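Local coordinates for beta-lactamase domain protein (Burkholderia ambifaria, PDB 5I0P) that binds two zinc ions through a metallo-beta-lactamase fold and is probably a metal-dependent hydrolase of still undefined substrate, at residues V227-D232 / L272-H277. Numbering follows the deposited sequence.
With ZN (zinc ion), chain F; ZN (zinc ion), chain E.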
ATOM      1  N   VAL A 227      10.857 -12.084   8.382  1.00 37.34           N
ATOM      2  CA  VAL A 227       9.458 -11.791   8.096  1.00 33.20           C
ATOM      3  C   VAL A 227       9.357 -10.382   7.555  1.00 30.40           C
ATOM      4  O   VAL A 227      10.055  -9.484   8.036  1.00 35.65           O
ATOM      5  CB  VAL A 227       8.567 -11.918   9.340  1.00 30.21           C
ATOM      6  CG1 VAL A 227       7.104 -11.681   8.935  1.00 26.64           C
ATOM      7  CG2 VAL A 227       8.821 -13.266  10.068  1.00 29.10           C
ATOM      8  N   LEU A 228       8.497 -10.183   6.552  1.00 26.51           N
ATOM      9  CA  LEU A 228       8.324  -8.869   5.938  1.00 25.17           C
ATOM     10  C   LEU A 228       6.841  -8.551   5.840  1.00 28.81           C
ATOM     11  O   LEU A 228       6.120  -9.216   5.087  1.00 33.51           O
ATOM     12  CB  LEU A 228       8.982  -8.835   4.561  1.00 25.29           C
ATOM     13  CG  LEU A 228       8.794  -7.518   3.816  1.00 34.95           C
ATOM     14  CD1 LEU A 228       9.632  -6.417   4.441  1.00 26.24           C
ATOM     15  CD2 LEU A 228       9.078  -7.666   2.333  1.00 24.51           C
ATOM     16  N   ILE A 229       6.379  -7.541   6.584  1.00 24.33           N
ATOM     17  CA  ILE A 229       5.055  -6.961   6.333  1.00 28.16           C
ATOM     18  C   ILE A 229       5.210  -5.961   5.190  1.00 28.46           C
ATOM     19  O   ILE A 229       5.827  -4.907   5.347  1.00 30.25           O
ATOM     20  CB  ILE A 229       4.450  -6.309   7.582  1.00 28.94           C
ATOM     21  CG1 ILE A 229       4.142  -7.409   8.612  1.00 38.77           C
ATOM     22  CG2 ILE A 229       3.202  -5.511   7.233  1.00 22.06           C
ATOM     23  CD1 ILE A 229       3.826  -6.942  10.015  1.00 23.52           C
ATOM     24  N   SER A 230       4.690  -6.312   4.017  1.00 24.73           N
ATOM     25  CA  SER A 230       5.099  -5.599   2.821  1.00 28.66           C
ATOM     26  C   SER A 230       4.135  -4.498   2.419  1.00 30.63           C
ATOM     27  O   SER A 230       4.464  -3.722   1.516  1.00 32.63           O
ATOM     28  CB  SER A 230       5.289  -6.569   1.646  1.00 25.24           C
ATOM     29  OG  SER A 230       4.078  -7.136   1.223  1.00 26.43           O
ATOM     30  N   GLY A 231       2.996  -4.370   3.098  1.00 24.61           N
ATOM     31  CA  GLY A 231       2.037  -3.343   2.707  1.00 24.10           C
ATOM     32  C   GLY A 231       1.586  -3.596   1.281  1.00 34.73           C
ATOM     33  O   GLY A 231       1.312  -4.734   0.881  1.00 39.49           O
ATOM     34  N   ASP A 232       1.535  -2.540   0.487  1.00 30.30           N
ATOM     35  CA  ASP A 232       1.207  -2.681  -0.918  1.00 24.93           C
ATOM     36  C   ASP A 232       2.444  -2.660  -1.806  1.00 26.59           C
ATOM     37  O   ASP A 232       2.296  -2.659  -3.028  1.00 30.17           O
ATOM     38  CB  ASP A 232       0.266  -1.570  -1.391  1.00 20.20           C
ATOM     39  CG  ASP A 232      -1.156  -1.709  -0.890  1.00 23.91           C
ATOM     40  OD1 ASP A 232      -1.572  -2.695  -0.260  1.00 28.02           O
ATOM     41  OD2 ASP A 232      -1.901  -0.770  -1.158  1.00 39.67           O
ATOM     42  N   LEU A 272       9.609 -14.612   4.624  1.00 42.56           N
ATOM     43  CA  LEU A 272       8.167 -14.708   4.619  1.00 39.07           C
ATOM     44  C   LEU A 272       7.638 -13.307   4.363  1.00 29.76           C
ATOM     45  O   LEU A 272       7.995 -12.375   5.080  1.00 27.92           O
ATOM     46  CB  LEU A 272       7.673 -15.253   5.959  1.00 37.45           C
ATOM     47  CG  LEU A 272       6.168 -15.386   6.127  1.00 33.52           C
ATOM     48  CD1 LEU A 272       5.643 -16.286   5.012  1.00 31.44           C
ATOM     49  CD2 LEU A 272       5.805 -15.944   7.526  1.00 31.97           C
ATOM     50  N   VAL A 273       6.908 -13.135   3.274  1.00 34.21           N
ATOM     51  CA  VAL A 273       6.279 -11.870   2.926  1.00 25.15           C
ATOM     52  C   VAL A 273       4.825 -11.919   3.370  1.00 29.70           C
ATOM     53  O   VAL A 273       4.110 -12.885   3.072  1.00 33.03           O
ATOM     54  CB  VAL A 273       6.377 -11.585   1.418  1.00 24.98           C
ATOM     55  CG1 VAL A 273       5.859 -10.194   1.114  1.00 23.96           C
ATOM     56  CG2 VAL A 273       7.821 -11.760   0.934  1.00 27.74           C
ATOM     57  N   LEU A 274       4.390 -10.888   4.101  1.00 29.54           N
ATOM     58  CA  LEU A 274       3.001 -10.730   4.513  1.00 23.37           C
ATOM     59  C   LEU A 274       2.414  -9.545   3.756  1.00 26.03           C
ATOM     60  O   LEU A 274       2.592  -8.389   4.150  1.00 33.12           O
ATOM     61  CB  LEU A 274       2.900 -10.548   6.028  1.00 26.76           C
ATOM     62  CG  LEU A 274       3.592 -11.671   6.831  1.00 24.40           C
ATOM     63  CD1 LEU A 274       3.452 -11.519   8.349  1.00 28.91           C
ATOM     64  CD2 LEU A 274       3.027 -12.983   6.449  1.00 29.25           C
ATOM     65  N   PRO A 275       1.769  -9.773   2.625  1.00 26.08           N
ATOM     66  CA  PRO A 275       1.274  -8.667   1.808  1.00 26.23           C
ATOM     67  C   PRO A 275      -0.155  -8.331   2.183  1.00 29.54           C
ATOM     68  O   PRO A 275      -0.906  -9.162   2.698  1.00 21.96           O
ATOM     69  CB  PRO A 275       1.318  -9.246   0.396  1.00 28.06           C
ATOM     70  CG  PRO A 275       0.866 -10.726   0.662  1.00 24.85           C
ATOM     71  CD  PRO A 275       1.456 -11.084   2.030  1.00 26.65           C
ATOM     72  N   SER A 276      -0.528  -7.093   1.884  1.00 21.25           N
ATOM     73  CA  SER A 276      -1.856  -6.656   2.267  1.00 21.35           C
ATOM     74  C   SER A 276      -2.941  -7.186   1.348  1.00 25.85           C
ATOM     75  O   SER A 276      -4.118  -7.074   1.690  1.00 27.03           O
ATOM     76  CB  SER A 276      -1.881  -5.145   2.370  1.00 25.54           C
ATOM     77  OG  SER A 276      -1.104  -4.802   3.522  1.00 39.50           O
ATOM     78  N   HIS A 277      -2.579  -7.755   0.200  1.00 23.71           N
ATOM     79  CA  HIS A 277      -3.539  -8.368  -0.707  1.00 29.35           C
ATOM     80  C   HIS A 277      -2.877  -9.597  -1.321  1.00 30.31           C
ATOM     81  O   HIS A 277      -1.738  -9.511  -1.784  1.00 30.29           O
ATOM     82  CB  HIS A 277      -4.019  -7.370  -1.781  1.00 22.02           C
ATOM     83  CG  HIS A 277      -4.370  -6.023  -1.222  1.00 26.48           C
ATOM     84  ND1 HIS A 277      -5.621  -5.717  -0.717  1.00 26.64           N
ATOM     85  CD2 HIS A 277      -3.631  -4.894  -1.086  1.00 21.23           C
ATOM     86  CE1 HIS A 277      -5.640  -4.458  -0.303  1.00 21.88           C
ATOM     87  NE2 HIS A 277      -4.443  -3.941  -0.506  1.00 26.44           N
TER
HETATM   88 ZN    ZN F 401      -3.912  -1.741  -0.262  1.00 37.13          ZN
HETATM   89 ZN    ZN E 400      -2.385   1.255  -1.325  1.00 50.66          ZN
HETATM   90  O   HOH W   1       1.197  -6.126   4.510  1.00 25.94           O
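In the dinuclear zinc site of this metallo-beta-lactamase fold Asp232 and His277 meet as two of the ligands, carried where two neighbouring parallel strands run out toward the metals. OD2 of Asp232 bridges the ions, 2.1 Å from the zinc of chain E and 2.4 Å from that of chain F. OD1 completes a chelate of the chain F ion at 2.5 Å, and NE2 of His277 binds the same ion at 2.3 Å. The carboxylate comes in at the edge of the imidazole, its plane turned 44° from the ring. His102, His104 and His213 complete the site of the chain E ion, Asp106 and His107 that of the chain F ion; ND1 of His277 is hydrogen-bonded to the backbone O of His50, which helps to fix the ring's rotation.

Leading up to the metals, strands 227-231 and 272-275 pair in the mixed sheet that forms one half of the αββα sandwich. Leu228 N donates to Leu272 O, and its O accepts from Leu274 N at 2.6 Å. Leu274 O then receives Ser230 N from above the carbonyl plane. Next to it the pairing opens for a water, which accepts from Gly231 N, donates to Leu274 O and hydrogen-bonds Ser276 OG, before Ser276 N reaches Gly231 O at 3.2 Å. On the face of Val227, Ile229 and Leu274, Leu274 CG stands anti to the carbonyl carbon (chi1 -54°), and CD1 touches Val227 CG1 at 3.7 Å and Ile229 CG1; Trp54 packs against Leu274 and Ile229.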